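Local coordinates for dihydrodipicolinate synthase family protein (Sinorhizobium meliloti, PDB 4DNH) that is of unknown function but folds as a TIM barrel and may be related to the dihydrodipicolinate synthases, at residues 33-38 against 262-267; 59-64 against 100-105; 133-138 against 159-164; 169-174 against 201-206; 258-263 against 276-281. One frame throughout, in Å; residues are numbered along the deposited sequence.

All five contacts tie together the strands, loops and outer helices of one eight-stranded TIM barrel. Contacts 1 and 5 are neighbours, their centres about 10 Å apart: both use helix 260-265, and F38 and L276 bond through their backbones where the first and eighth strands close the barrel. Contact 5 is buried and apolar near the centre of the molecule, whereas contact 1, partly buried, is mainly a polar grip by an arginine. Contacts 3 and 4 also touch, L161 packing on Y171 and Y202; both are buried, one aliphatic, the other aromatic. Contact 2 stands apart on the surface, where an arginine lies flat on a tryptophan.

Contact 1: 33-38 against 262-267; sequences FSRVAF and ELIAGD
R35 reaches across to the last turn of helix 260-265 and takes hold of one backbone oxygen, I264 O. The grip is side-on: NE of R35 donates to I264 O at 2.8 Å with an N-H...O angle of 157°, and NH2 of R35 reaches the same I264 O at 3.1 Å on a more bent path. The oxygen lies in the guanidinium plane for both. On the far side of the group, R35 NH1 bonds back to S34 O at 2.7 Å, so the guanidinium is fixed between its own loop and the helix. The carbonyl belongs to the C-terminal end of a helix that G266 ends with positive phi, and that end would be expected to welcome a cation. Apolar contact is slight: R35 CG rests 3.9 Å from I264 CG2. Both side chains also touch L293 of helix 283-294, while I264 leans on strands 251-254 and 273-276, the latter bonded through A274 to V36 and F38.

Contact 2: 59-64 against 100-105; sequences IDWERT and IRRSLA
A cation-pi stack between R102 and W61 links the first two helices that follow barrel strands in this TIM barrel: W61 stands on the opening turn of helix 61-73, R102 midway along helix 93-108. The guanidinium of R102 lies nearly parallel to the indole, the planes 20° apart, with CZ of R102 3.8 Å from the centroid of the five-membered ring of W61 and almost straight above it. A bend at chi2 (-96°) lays the arginine chain over toward the ring. E98, one turn earlier on the same helix, forms a salt bridge with R102 NE and so probably steadies the stacking group. W61 itself touches E98 and L99, and the methyl CG2 of I59 lies over the rim of the opposite indole face. At the helix start D60 is the N-cap, its OD1 accepting weakly from R63 N, and D60 O accepts from both T64 N and T64 OG1. Across the stack the closest approach is R102 NH2 to W61 NE1, 3.4 Å, a meeting of two donors and therefore not a hydrogen bond: NH2 sits above the face of the ring, offset toward its rim.

Contact 3: 133-138 against 159-164; sequences DDILAA and RALAAA
I135 packing against A160, L161 and A164 makes a purely apolar helix-helix contact on the outside of the TIM barrel, buried, though about 23 Å (centre to centre) from the middle of the molecule. Helix 132-148 follows the third barrel strand and helix 159-164 the fourth, and the chain between them runs through strand 153-155. The two short segments lie almost antiparallel, at 163°, with axes 10.0 Å apart. One side chain does the work from the first helix. In I135, chi1 of -72° sets CG1 anti to the carbonyl carbon, and the extended chi2 (152°) then carries CD1 out to the other helix. There I135 CD1 comes 3.8 Å from L161 CA, so the methyl settles on backbone as much as on side chains. A164 CB flanks it one turn on, 4.0 Å from I135 CD1, and A160 CB meets I135 CG1 at 4.1 Å. The leucine completes the seat, L161 CD1 lying 4.2 Å from I135 CD1, while elsewhere its side chain packs on Y171, V174 and Y202. The two alanines are short enough for the isoleucine to reach the helix itself. No hydrogen bond crosses the interface, so the attachment here rests on dispersion and the exclusion of water.

Contact 4: 169-174 against 201-206; sequences EDYIRV and GYWGNA
Y171 of helix 168-181 pushes its ring against the type II beta turn G201-G204, in the loop between the fifth barrel strand and helix 208-221. At the start of the turn G201 does little more than brush the phenol, its O 3.8 Å from Y171 OH. Y202 is next, and here the pair is T-shaped: the edge of Y171 points at the face of Y202, centroids 4.8 Å apart and planes at 76°, with Y171 CE2 standing over the centre of the Y202 ring. Y202 OH is held by bonds with Y175 OH and S158 N, which fix the ring that receives this edge. W203 turns its backbone to Y171: its N lies above the face of the tyrosine ring, 3.2 Å from Y171 CE2. The indole leads off from the contact to an edge-to-face pair with W190, though W203 CE3 still touches Y171 CD2 at 3.9 Å, the two rings oblique at 48°. At G204, the lack of a side chain lets the peptide lie close, with N 3.2 Å from Y171 CE1; the same G204 N closes the turn on G201 O. Y171, Y202 and W203 thus form an aromatic cluster. The backbone around W203 lies against one face of the Y171 ring while its CE2 edge is turned into Y202; the contact is therefore van der Waals and aromatic, with no hydrogen bond between the two segments.

Contact 5: 258-263 against 276-281; sequences FNYAEL and LGIFDA
Y260 is the bump, and L276, I278 and F279 line the hollow that takes it. The tyrosine CG sits between the backbone N and the carbonyl carbon (chi1 56°), swinging the ring across to the other segment. I278 CG2 presses on one face of that ring, 4.1 Å from its centroid and 17° off the normal, a CH-pi contact. Nearer the backbone, L276 CD1 fits beside the root of the side chain, 3.6 Å from Y260 CB. The contact lies at the C-terminal ends of the TIM-barrel strands: helix 260-265 follows the seventh strand, L276 ends the eighth, and I278 and F279 open the short helix 278-281 after it, beside a bound glycerol that G277 N bonds, probably from the crystallisation liquor. F279 CE1 meets the ring obliquely, 4.0 Å from Y260 CD2. The lining packs on itself too, since L276 CD1 lies over the centre of the F279 ring. Beyond I278 the phenol tip passes on to helix 308-315, where Y260 OH hydrogen-bonds T308 OG1.

Contact 1: 33-38 against 262-267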
# COMPACT_ATOMS: atom_id res chain seq x y z
N PHE A 33 -17.23 -8.52 -6.48
CA PHE A 33 -15.89 -9.07 -6.76
C PHE A 33 -15.78 -10.54 -6.39
O PHE A 33 -16.52 -11.04 -5.53
CB PHE A 33 -14.78 -8.31 -6.01
CG PHE A 33 -14.85 -6.81 -6.13
CD1 PHE A 33 -15.46 -6.19 -7.22
CD2 PHE A 33 -14.26 -6.02 -5.15
CE1 PHE A 33 -15.51 -4.81 -7.32
CE2 PHE A 33 -14.30 -4.64 -5.25
CZ PHE A 33 -14.92 -4.04 -6.34
N SER A 34 -14.85 -11.23 -7.04
CA SER A 34 -14.50 -12.59 -6.71
C SER A 34 -13.13 -12.62 -6.05
O SER A 34 -12.46 -13.65 -6.03
CB SER A 34 -14.49 -13.47 -7.96
OG SER A 34 -13.58 -13.00 -8.93
N ARG A 35 -12.71 -11.46 -5.53
CA ARG A 35 -11.45 -11.33 -4.80
C ARG A 35 -11.66 -10.46 -3.57
O ARG A 35 -12.58 -9.65 -3.56
CB ARG A 35 -10.39 -10.67 -5.68
CG ARG A 35 -10.00 -11.43 -6.93
CD ARG A 35 -9.11 -12.62 -6.62
NE ARG A 35 -8.77 -13.36 -7.83
CZ ARG A 35 -9.49 -14.36 -8.33
NH1 ARG A 35 -10.61 -14.75 -7.72
NH2 ARG A 35 -9.11 -14.96 -9.44
N VAL A 36 -10.79 -10.62 -2.57
CA VAL A 36 -10.66 -9.68 -1.44
C VAL A 36 -9.52 -8.68 -1.68
O VAL A 36 -8.33 -9.04 -1.63
CB VAL A 36 -10.44 -10.42 -0.10
CG1 VAL A 36 -10.33 -9.42 1.05
CG2 VAL A 36 -11.57 -11.40 0.15
N ALA A 37 -9.89 -7.43 -1.94
CA ALA A 37 -8.95 -6.40 -2.37
C ALA A 37 -8.93 -5.23 -1.42
O ALA A 37 -9.98 -4.64 -1.15
CB ALA A 37 -9.33 -5.91 -3.76
N PHE A 38 -7.74 -4.90 -0.93
CA PHE A 38 -7.50 -3.72 -0.12
C PHE A 38 -6.63 -2.75 -0.90
O PHE A 38 -5.69 -3.17 -1.60
CB PHE A 38 -6.65 -4.06 1.10
CG PHE A 38 -7.38 -4.80 2.18
CD1 PHE A 38 -7.41 -6.19 2.18
CD2 PHE A 38 -7.95 -4.12 3.24
CE1 PHE A 38 -8.05 -6.88 3.20
CE2 PHE A 38 -8.58 -4.81 4.26
CZ PHE A 38 -8.64 -6.19 4.24
N GLU A 262 -1.42 -10.18 -13.29
CA GLU A 262 -1.10 -11.59 -13.51
C GLU A 262 -1.42 -12.44 -12.29
O GLU A 262 -1.98 -13.54 -12.42
CB GLU A 262 0.37 -11.77 -13.90
CG GLU A 262 0.75 -13.21 -14.22
CD GLU A 262 2.25 -13.47 -14.33
OE1 GLU A 262 2.99 -12.53 -14.71
OE2 GLU A 262 2.68 -14.62 -14.06
N LEU A 263 -1.05 -11.95 -11.11
CA LEU A 263 -1.21 -12.70 -9.86
C LEU A 263 -2.65 -12.77 -9.38
O LEU A 263 -3.10 -13.84 -8.94
CB LEU A 263 -0.30 -12.13 -8.77
CG LEU A 263 1.21 -12.11 -9.08
CD1 LEU A 263 1.94 -11.15 -8.15
CD2 LEU A 263 1.78 -13.51 -8.97
N ILE A 264 -3.38 -11.64 -9.46
CA ILE A 264 -4.80 -11.59 -9.06
C ILE A 264 -5.66 -12.53 -9.92
O ILE A 264 -6.44 -13.32 -9.38
CB ILE A 264 -5.33 -10.14 -9.02
CG1 ILE A 264 -4.57 -9.34 -7.95
CG2 ILE A 264 -6.81 -10.10 -8.68
CD1 ILE A 264 -4.79 -7.84 -7.99
N ALA A 265 -5.48 -12.49 -11.24
CA ALA A 265 -6.15 -13.43 -12.16
C ALA A 265 -5.74 -14.88 -11.87
O ALA A 265 -6.55 -15.79 -11.98
CB ALA A 265 -5.85 -13.06 -13.61
N GLY A 266 -4.48 -15.08 -11.51
CA GLY A 266 -3.99 -16.41 -11.13
C GLY A 266 -3.68 -17.36 -12.27
O GLY A 266 -3.81 -17.02 -13.45
N ASP A 267 -3.25 -18.56 -11.90
CA ASP A 267 -2.95 -19.60 -12.86
C ASP A 267 -3.89 -20.79 -12.71
O ASP A 267 -4.93 -20.70 -12.04
CB ASP A 267 -1.48 -20.05 -12.76
CG ASP A 267 -0.94 -20.04 -11.32
OD1 ASP A 267 -1.65 -20.49 -10.38
OD2 ASP A 267 0.22 -19.60 -11.14

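Contact 2: 59-64 against 100-105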
# COMPACT_ATOMS: atom_id res chain seq x y z
N ILE A 59 -1.19 16.49 9.70
CA ILE A 59 -2.09 15.76 8.82
C ILE A 59 -3.39 16.53 8.60
O ILE A 59 -3.93 17.15 9.51
CB ILE A 59 -2.37 14.34 9.38
CG1 ILE A 59 -1.07 13.52 9.41
CG2 ILE A 59 -3.45 13.63 8.57
CD1 ILE A 59 -1.13 12.26 10.25
N ASP A 60 -3.88 16.49 7.37
CA ASP A 60 -5.21 16.99 7.09
C ASP A 60 -6.18 15.82 7.26
O ASP A 60 -6.34 15.01 6.36
CB ASP A 60 -5.24 17.53 5.66
CG ASP A 60 -6.59 18.08 5.28
OD1 ASP A 60 -7.55 17.93 6.07
OD2 ASP A 60 -6.71 18.66 4.19
N TRP A 61 -6.82 15.73 8.41
CA TRP A 61 -7.77 14.62 8.68
C TRP A 61 -8.93 14.52 7.73
O TRP A 61 -9.27 13.43 7.26
CB TRP A 61 -8.24 14.69 10.11
CG TRP A 61 -7.07 14.61 11.05
CD1 TRP A 61 -6.53 15.64 11.82
CD2 TRP A 61 -6.22 13.45 11.30
NE1 TRP A 61 -5.46 15.18 12.54
CE2 TRP A 61 -5.21 13.88 12.27
CE3 TRP A 61 -6.20 12.13 10.86
CZ2 TRP A 61 -4.24 13.03 12.74
CZ3 TRP A 61 -5.22 11.27 11.34
CH2 TRP A 61 -4.25 11.72 12.26
N GLU A 62 -9.56 15.65 7.43
CA GLU A 62 -10.71 15.69 6.55
C GLU A 62 -10.34 15.13 5.19
O GLU A 62 -11.00 14.22 4.68
CB GLU A 62 -11.25 17.13 6.46
CG GLU A 62 -12.61 17.26 5.78
CD GLU A 62 -12.55 17.69 4.31
OE1 GLU A 62 -11.48 17.59 3.67
OE2 GLU A 62 -13.60 18.13 3.79
N ARG A 63 -9.27 15.65 4.60
CA ARG A 63 -8.85 15.18 3.31
C ARG A 63 -8.37 13.71 3.34
O ARG A 63 -8.65 12.95 2.40
CB ARG A 63 -7.78 16.10 2.75
CG ARG A 63 -7.84 16.27 1.24
CD ARG A 63 -8.74 17.42 0.82
NE ARG A 63 -10.15 17.18 1.11
CZ ARG A 63 -10.98 16.44 0.37
NH1 ARG A 63 -10.56 15.83 -0.73
NH2 ARG A 63 -12.24 16.30 0.75
N THR A 64 -7.68 13.30 4.40
CA THR A 64 -7.22 11.92 4.55
C THR A 64 -8.39 10.95 4.66
O THR A 64 -8.42 9.93 3.97
CB THR A 64 -6.28 11.77 5.76
OG1 THR A 64 -5.10 12.55 5.55
CG2 THR A 64 -5.88 10.33 5.99
N ILE A 100 -5.58 5.33 12.68
CA ILE A 100 -6.31 4.11 12.92
C ILE A 100 -7.61 4.38 13.69
O ILE A 100 -8.67 3.95 13.27
CB ILE A 100 -5.41 3.05 13.60
CG1 ILE A 100 -4.35 2.57 12.60
CG2 ILE A 100 -6.26 1.90 14.14
CD1 ILE A 100 -3.31 1.61 13.17
N ARG A 101 -7.52 5.14 14.77
CA ARG A 101 -8.69 5.52 15.58
C ARG A 101 -9.78 6.26 14.77
O ARG A 101 -10.94 5.87 14.80
CB ARG A 101 -8.24 6.34 16.79
CG ARG A 101 -9.34 6.73 17.75
CD ARG A 101 -8.92 7.93 18.58
NE ARG A 101 -10.08 8.78 18.85
CZ ARG A 101 -10.28 10.00 18.36
NH1 ARG A 101 -9.37 10.59 17.59
NH2 ARG A 101 -11.39 10.65 18.67
N ARG A 102 -9.40 7.32 14.05
CA ARG A 102 -10.35 8.05 13.19
C ARG A 102 -10.97 7.16 12.10
O ARG A 102 -12.19 7.16 11.93
CB ARG A 102 -9.69 9.24 12.51
CG ARG A 102 -8.80 10.05 13.40
CD ARG A 102 -9.52 11.23 13.97
NE ARG A 102 -8.58 12.23 14.45
CZ ARG A 102 -8.75 13.54 14.29
NH1 ARG A 102 -9.82 14.00 13.64
NH2 ARG A 102 -7.84 14.38 14.78
N SER A 103 -10.13 6.41 11.38
CA SER A 103 -10.62 5.53 10.30
C SER A 103 -11.60 4.44 10.76
O SER A 103 -12.63 4.22 10.12
CB SER A 103 -9.47 4.91 9.53
OG SER A 103 -8.94 5.85 8.62
N LEU A 104 -11.29 3.78 11.88
CA LEU A 104 -12.22 2.82 12.47
C LEU A 104 -13.56 3.48 12.76
O LEU A 104 -14.61 2.93 12.43
CB LEU A 104 -11.63 2.14 13.72
CG LEU A 104 -10.48 1.16 13.36
CD1 LEU A 104 -9.71 0.71 14.58
CD2 LEU A 104 -10.97 -0.04 12.56
N ALA A 105 -13.52 4.69 13.32
CA ALA A 105 -14.74 5.44 13.63
C ALA A 105 -15.50 5.78 12.36
O ALA A 105 -16.72 5.70 12.35
CB ALA A 105 -14.44 6.68 14.45

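Contact 3: 133-138 against 159-164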
# COMPACT_ATOMS: atom_id res chain seq x y z
N ASP A 133 11.83 -9.62 24.82
CA ASP A 133 10.74 -9.18 25.70
C ASP A 133 10.28 -7.76 25.37
O ASP A 133 9.08 -7.50 25.26
CB ASP A 133 11.17 -9.27 27.17
CG ASP A 133 11.10 -10.68 27.74
OD1 ASP A 133 10.18 -11.44 27.35
OD2 ASP A 133 11.95 -11.03 28.59
N ASP A 134 11.24 -6.85 25.20
CA ASP A 134 10.98 -5.49 24.78
C ASP A 134 10.14 -5.47 23.50
O ASP A 134 9.26 -4.62 23.34
CB ASP A 134 12.28 -4.73 24.53
CG ASP A 134 13.11 -4.54 25.78
OD1 ASP A 134 12.58 -4.71 26.90
OD2 ASP A 134 14.32 -4.23 25.63
N ILE A 135 10.44 -6.43 22.60
CA ILE A 135 9.80 -6.50 21.28
C ILE A 135 8.37 -7.01 21.42
O ILE A 135 7.45 -6.45 20.81
CB ILE A 135 10.61 -7.38 20.29
CG1 ILE A 135 11.90 -6.65 19.86
CG2 ILE A 135 9.78 -7.74 19.07
CD1 ILE A 135 13.05 -7.57 19.47
N LEU A 136 8.17 -8.04 22.25
CA LEU A 136 6.83 -8.54 22.50
C LEU A 136 5.94 -7.47 23.12
O LEU A 136 4.78 -7.33 22.75
CB LEU A 136 6.86 -9.78 23.39
CG LEU A 136 7.40 -11.02 22.69
CD1 LEU A 136 7.71 -12.12 23.71
CD2 LEU A 136 6.46 -11.50 21.59
N ALA A 137 6.52 -6.72 24.06
CA ALA A 137 5.81 -5.62 24.70
C ALA A 137 5.39 -4.57 23.66
O ALA A 137 4.27 -4.07 23.68
CB ALA A 137 6.67 -5.00 25.80
N ALA A 138 6.29 -4.28 22.73
CA ALA A 138 6.01 -3.34 21.65
C ALA A 138 4.82 -3.80 20.79
O ALA A 138 3.87 -3.03 20.59
CB ALA A 138 7.25 -3.13 20.81
N ARG A 159 11.32 -3.59 12.84
CA ARG A 159 12.68 -3.05 12.68
C ARG A 159 13.59 -3.60 13.81
O ARG A 159 14.68 -4.09 13.54
CB ARG A 159 12.61 -1.51 12.75
CG ARG A 159 13.15 -0.66 11.59
CD ARG A 159 12.37 -0.88 10.31
NE ARG A 159 11.80 0.26 9.55
CZ ARG A 159 11.86 1.58 9.79
NH1 ARG A 159 11.24 2.40 8.95
NH2 ARG A 159 12.53 2.08 10.83
N ALA A 160 13.12 -3.55 15.06
CA ALA A 160 13.93 -3.94 16.23
C ALA A 160 14.25 -5.43 16.26
O ALA A 160 15.32 -5.85 16.73
CB ALA A 160 13.23 -3.53 17.52
N LEU A 161 13.30 -6.23 15.77
CA LEU A 161 13.46 -7.68 15.68
C LEU A 161 14.47 -8.07 14.58
O LEU A 161 15.32 -8.94 14.82
CB LEU A 161 12.10 -8.36 15.48
CG LEU A 161 12.06 -9.90 15.40
CD1 LEU A 161 12.48 -10.60 16.68
CD2 LEU A 161 10.68 -10.36 14.97
N ALA A 162 14.39 -7.42 13.41
CA ALA A 162 15.38 -7.65 12.34
C ALA A 162 16.84 -7.40 12.77
O ALA A 162 17.76 -7.99 12.21
CB ALA A 162 15.04 -6.84 11.09
N ALA A 163 17.03 -6.54 13.77
CA ALA A 163 18.34 -6.21 14.33
C ALA A 163 18.69 -7.02 15.58
O ALA A 163 19.85 -7.17 15.91
CB ALA A 163 18.40 -4.72 14.65
N ALA A 164 17.69 -7.54 16.28
CA ALA A 164 17.97 -8.31 17.50
C ALA A 164 18.02 -9.82 17.26
O ALA A 164 18.76 -10.53 17.95
CB ALA A 164 16.97 -7.97 18.60

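Contact 4: 169-174 against 201-206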
# COMPACT_ATOMS: atom_id res chain seq x y z
N GLU A 169 14.86 -18.87 14.97
CA GLU A 169 14.16 -19.29 16.20
C GLU A 169 13.53 -18.14 16.99
O GLU A 169 12.53 -18.33 17.67
CB GLU A 169 15.08 -20.15 17.08
CG GLU A 169 16.22 -19.42 17.80
CD GLU A 169 17.36 -18.99 16.89
OE1 GLU A 169 17.63 -19.67 15.87
OE2 GLU A 169 18.01 -17.97 17.21
N ASP A 170 14.12 -16.95 16.88
CA ASP A 170 13.57 -15.76 17.52
C ASP A 170 12.29 -15.28 16.84
O ASP A 170 11.35 -14.82 17.50
CB ASP A 170 14.63 -14.66 17.58
CG ASP A 170 15.76 -14.97 18.55
OD1 ASP A 170 15.50 -15.64 19.58
OD2 ASP A 170 16.90 -14.55 18.30
N TYR A 171 12.24 -15.39 15.52
CA TYR A 171 11.02 -15.08 14.80
C TYR A 171 9.91 -16.05 15.17
O TYR A 171 8.76 -15.65 15.30
CB TYR A 171 11.25 -15.13 13.30
CG TYR A 171 12.12 -14.03 12.80
CD1 TYR A 171 13.51 -14.17 12.77
CD2 TYR A 171 11.56 -12.84 12.36
CE1 TYR A 171 14.32 -13.14 12.31
CE2 TYR A 171 12.35 -11.81 11.90
CZ TYR A 171 13.73 -11.97 11.88
OH TYR A 171 14.49 -10.94 11.41
N ILE A 172 10.26 -17.32 15.33
CA ILE A 172 9.29 -18.34 15.69
C ILE A 172 8.68 -18.01 17.06
O ILE A 172 7.46 -18.02 17.19
CB ILE A 172 9.89 -19.77 15.63
CG1 ILE A 172 10.10 -20.18 14.17
CG2 ILE A 172 8.98 -20.78 16.31
CD1 ILE A 172 11.29 -21.09 13.93
N ARG A 173 9.52 -17.69 18.04
CA ARG A 173 9.08 -17.39 19.41
C ARG A 173 8.22 -16.12 19.50
O ARG A 173 7.19 -16.11 20.18
CB ARG A 173 10.26 -17.27 20.36
CG ARG A 173 10.78 -18.61 20.88
CD ARG A 173 12.21 -18.48 21.38
NE ARG A 173 13.02 -19.65 21.03
CZ ARG A 173 14.35 -19.65 20.96
NH1 ARG A 173 15.00 -20.77 20.63
NH2 ARG A 173 15.05 -18.56 21.23
N VAL A 174 8.65 -15.07 18.81
CA VAL A 174 7.94 -13.79 18.81
C VAL A 174 6.56 -13.95 18.20
O VAL A 174 5.56 -13.67 18.85
CB VAL A 174 8.77 -12.67 18.14
CG1 VAL A 174 7.90 -11.47 17.78
CG2 VAL A 174 9.90 -12.23 19.06
N GLY A 201 16.99 -9.25 5.78
CA GLY A 201 17.06 -10.65 6.21
C GLY A 201 15.98 -11.06 7.19
O GLY A 201 16.24 -11.82 8.12
N TYR A 202 14.76 -10.56 6.99
CA TYR A 202 13.64 -10.89 7.87
C TYR A 202 13.28 -12.39 7.82
O TYR A 202 13.40 -13.02 6.76
CB TYR A 202 12.42 -10.00 7.56
CG TYR A 202 11.51 -9.78 8.75
CD1 TYR A 202 11.84 -8.85 9.73
CD2 TYR A 202 10.33 -10.52 8.90
CE1 TYR A 202 11.01 -8.65 10.83
CE2 TYR A 202 9.50 -10.32 9.99
CZ TYR A 202 9.84 -9.38 10.95
OH TYR A 202 9.01 -9.19 12.03
N TRP A 203 12.86 -12.93 8.97
CA TRP A 203 12.64 -14.37 9.23
C TRP A 203 13.89 -15.13 9.63
O TRP A 203 13.81 -16.30 10.01
CB TRP A 203 11.88 -15.08 8.11
CG TRP A 203 10.55 -14.43 7.80
CD1 TRP A 203 10.19 -13.79 6.62
CD2 TRP A 203 9.38 -14.29 8.68
NE1 TRP A 203 8.90 -13.30 6.71
CE2 TRP A 203 8.37 -13.57 7.91
CE3 TRP A 203 9.08 -14.70 9.97
CZ2 TRP A 203 7.12 -13.26 8.44
CZ3 TRP A 203 7.82 -14.39 10.49
CH2 TRP A 203 6.86 -13.69 9.74
N GLY A 204 15.04 -14.47 9.54
CA GLY A 204 16.30 -15.04 10.01
C GLY A 204 17.29 -15.49 8.95
O GLY A 204 18.34 -16.04 9.28
N ASN A 205 16.96 -15.27 7.67
CA ASN A 205 17.87 -15.60 6.58
C ASN A 205 17.97 -14.51 5.52
O ASN A 205 16.96 -13.90 5.14
CB ASN A 205 17.48 -16.92 5.93
CG ASN A 205 18.64 -17.59 5.21
OD1 ASN A 205 19.32 -16.98 4.39
ND2 ASN A 205 18.87 -18.86 5.53
N ALA A 206 19.18 -14.28 5.03
CA ALA A 206 19.42 -13.28 3.98
C ALA A 206 18.85 -13.72 2.62
O ALA A 206 18.58 -12.89 1.74
CB ALA A 206 20.91 -12.97 3.88

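Contact 5: 258-263 against 276-281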
# COMPACT_ATOMS: atom_id res chain seq x y z
N PHE A 258 4.24 -4.64 -9.19
CA PHE A 258 4.77 -4.83 -10.55
C PHE A 258 3.98 -5.86 -11.34
O PHE A 258 3.94 -5.81 -12.58
CB PHE A 258 6.22 -5.28 -10.49
CG PHE A 258 7.21 -4.16 -10.59
CD1 PHE A 258 7.36 -3.26 -9.54
CD2 PHE A 258 8.01 -4.03 -11.72
CE1 PHE A 258 8.28 -2.22 -9.63
CE2 PHE A 258 8.93 -3.00 -11.82
CZ PHE A 258 9.06 -2.10 -10.77
N ASN A 259 3.32 -6.78 -10.63
CA ASN A 259 2.77 -8.01 -11.20
C ASN A 259 1.35 -8.39 -10.79
O ASN A 259 0.89 -9.50 -11.08
CB ASN A 259 3.71 -9.14 -10.84
CG ASN A 259 5.04 -8.98 -11.52
OD1 ASN A 259 5.10 -8.87 -12.74
ND2 ASN A 259 6.11 -8.91 -10.73
N TYR A 260 0.66 -7.46 -10.12
CA TYR A 260 -0.69 -7.66 -9.59
C TYR A 260 -1.74 -8.23 -10.56
O TYR A 260 -2.52 -9.11 -10.18
CB TYR A 260 -1.20 -6.36 -8.95
CG TYR A 260 -1.20 -5.14 -9.87
CD1 TYR A 260 -0.04 -4.39 -10.07
CD2 TYR A 260 -2.37 -4.73 -10.51
CE1 TYR A 260 -0.04 -3.28 -10.91
CE2 TYR A 260 -2.39 -3.62 -11.34
CZ TYR A 260 -1.22 -2.89 -11.55
OH TYR A 260 -1.25 -1.78 -12.38
N ALA A 261 -1.79 -7.74 -11.79
CA ALA A 261 -2.79 -8.23 -12.75
C ALA A 261 -2.65 -9.73 -12.98
O ALA A 261 -3.64 -10.46 -12.86
CB ALA A 261 -2.71 -7.46 -14.06
N GLU A 262 -1.42 -10.18 -13.29
CA GLU A 262 -1.10 -11.59 -13.51
C GLU A 262 -1.42 -12.44 -12.29
O GLU A 262 -1.98 -13.54 -12.42
CB GLU A 262 0.37 -11.77 -13.90
CG GLU A 262 0.75 -13.21 -14.22
CD GLU A 262 2.25 -13.47 -14.33
OE1 GLU A 262 2.99 -12.53 -14.71
OE2 GLU A 262 2.68 -14.62 -14.06
N LEU A 263 -1.05 -11.95 -11.11
CA LEU A 263 -1.21 -12.70 -9.86
C LEU A 263 -2.65 -12.77 -9.38
O LEU A 263 -3.10 -13.84 -8.94
CB LEU A 263 -0.30 -12.13 -8.77
CG LEU A 263 1.21 -12.11 -9.08
CD1 LEU A 263 1.94 -11.15 -8.15
CD2 LEU A 263 1.78 -13.51 -8.97
N LEU A 276 -2.67 -3.66 -1.91
CA LEU A 276 -1.75 -2.96 -2.80
C LEU A 276 -1.79 -1.46 -2.62
O LEU A 276 -2.87 -0.85 -2.55
CB LEU A 276 -2.13 -3.28 -4.25
CG LEU A 276 -1.82 -4.68 -4.77
CD1 LEU A 276 -2.65 -4.97 -6.01
CD2 LEU A 276 -0.34 -4.82 -5.07
N GLY A 277 -0.61 -0.84 -2.58
CA GLY A 277 -0.49 0.61 -2.66
C GLY A 277 -0.91 1.14 -4.03
O GLY A 277 -1.39 2.26 -4.13
N ILE A 278 -0.75 0.34 -5.09
CA ILE A 278 -1.17 0.79 -6.42
C ILE A 278 -2.71 0.93 -6.52
O ILE A 278 -3.21 1.78 -7.25
CB ILE A 278 -0.56 -0.06 -7.58
CG1 ILE A 278 -0.96 0.50 -8.96
CG2 ILE A 278 -0.97 -1.52 -7.50
CD1 ILE A 278 -0.36 1.85 -9.30
N PHE A 279 -3.44 0.11 -5.77
CA PHE A 279 -4.90 0.18 -5.78
C PHE A 279 -5.44 1.49 -5.23
O PHE A 279 -6.56 1.89 -5.54
CB PHE A 279 -5.50 -1.02 -5.08
CG PHE A 279 -5.64 -2.22 -5.98
CD1 PHE A 279 -5.07 -2.22 -7.25
CD2 PHE A 279 -6.31 -3.34 -5.54
CE1 PHE A 279 -5.20 -3.30 -8.08
CE2 PHE A 279 -6.44 -4.44 -6.37
CZ PHE A 279 -5.88 -4.42 -7.64
N ASP A 280 -4.64 2.15 -4.42
CA ASP A 280 -4.91 3.50 -3.99
C ASP A 280 -4.90 4.42 -5.23
O ASP A 280 -5.93 5.03 -5.56
CB ASP A 280 -3.86 3.90 -2.93
CG ASP A 280 -3.82 5.40 -2.66
OD1 ASP A 280 -4.08 6.21 -3.59
OD2 ASP A 280 -3.49 5.76 -1.52
N ALA A 281 -3.76 4.48 -5.93
CA ALA A 281 -3.58 5.37 -7.08
C ALA A 281 -4.49 5.10 -8.30
O ALA A 281 -4.82 6.03 -9.05
CB ALA A 281 -2.12 5.38 -7.52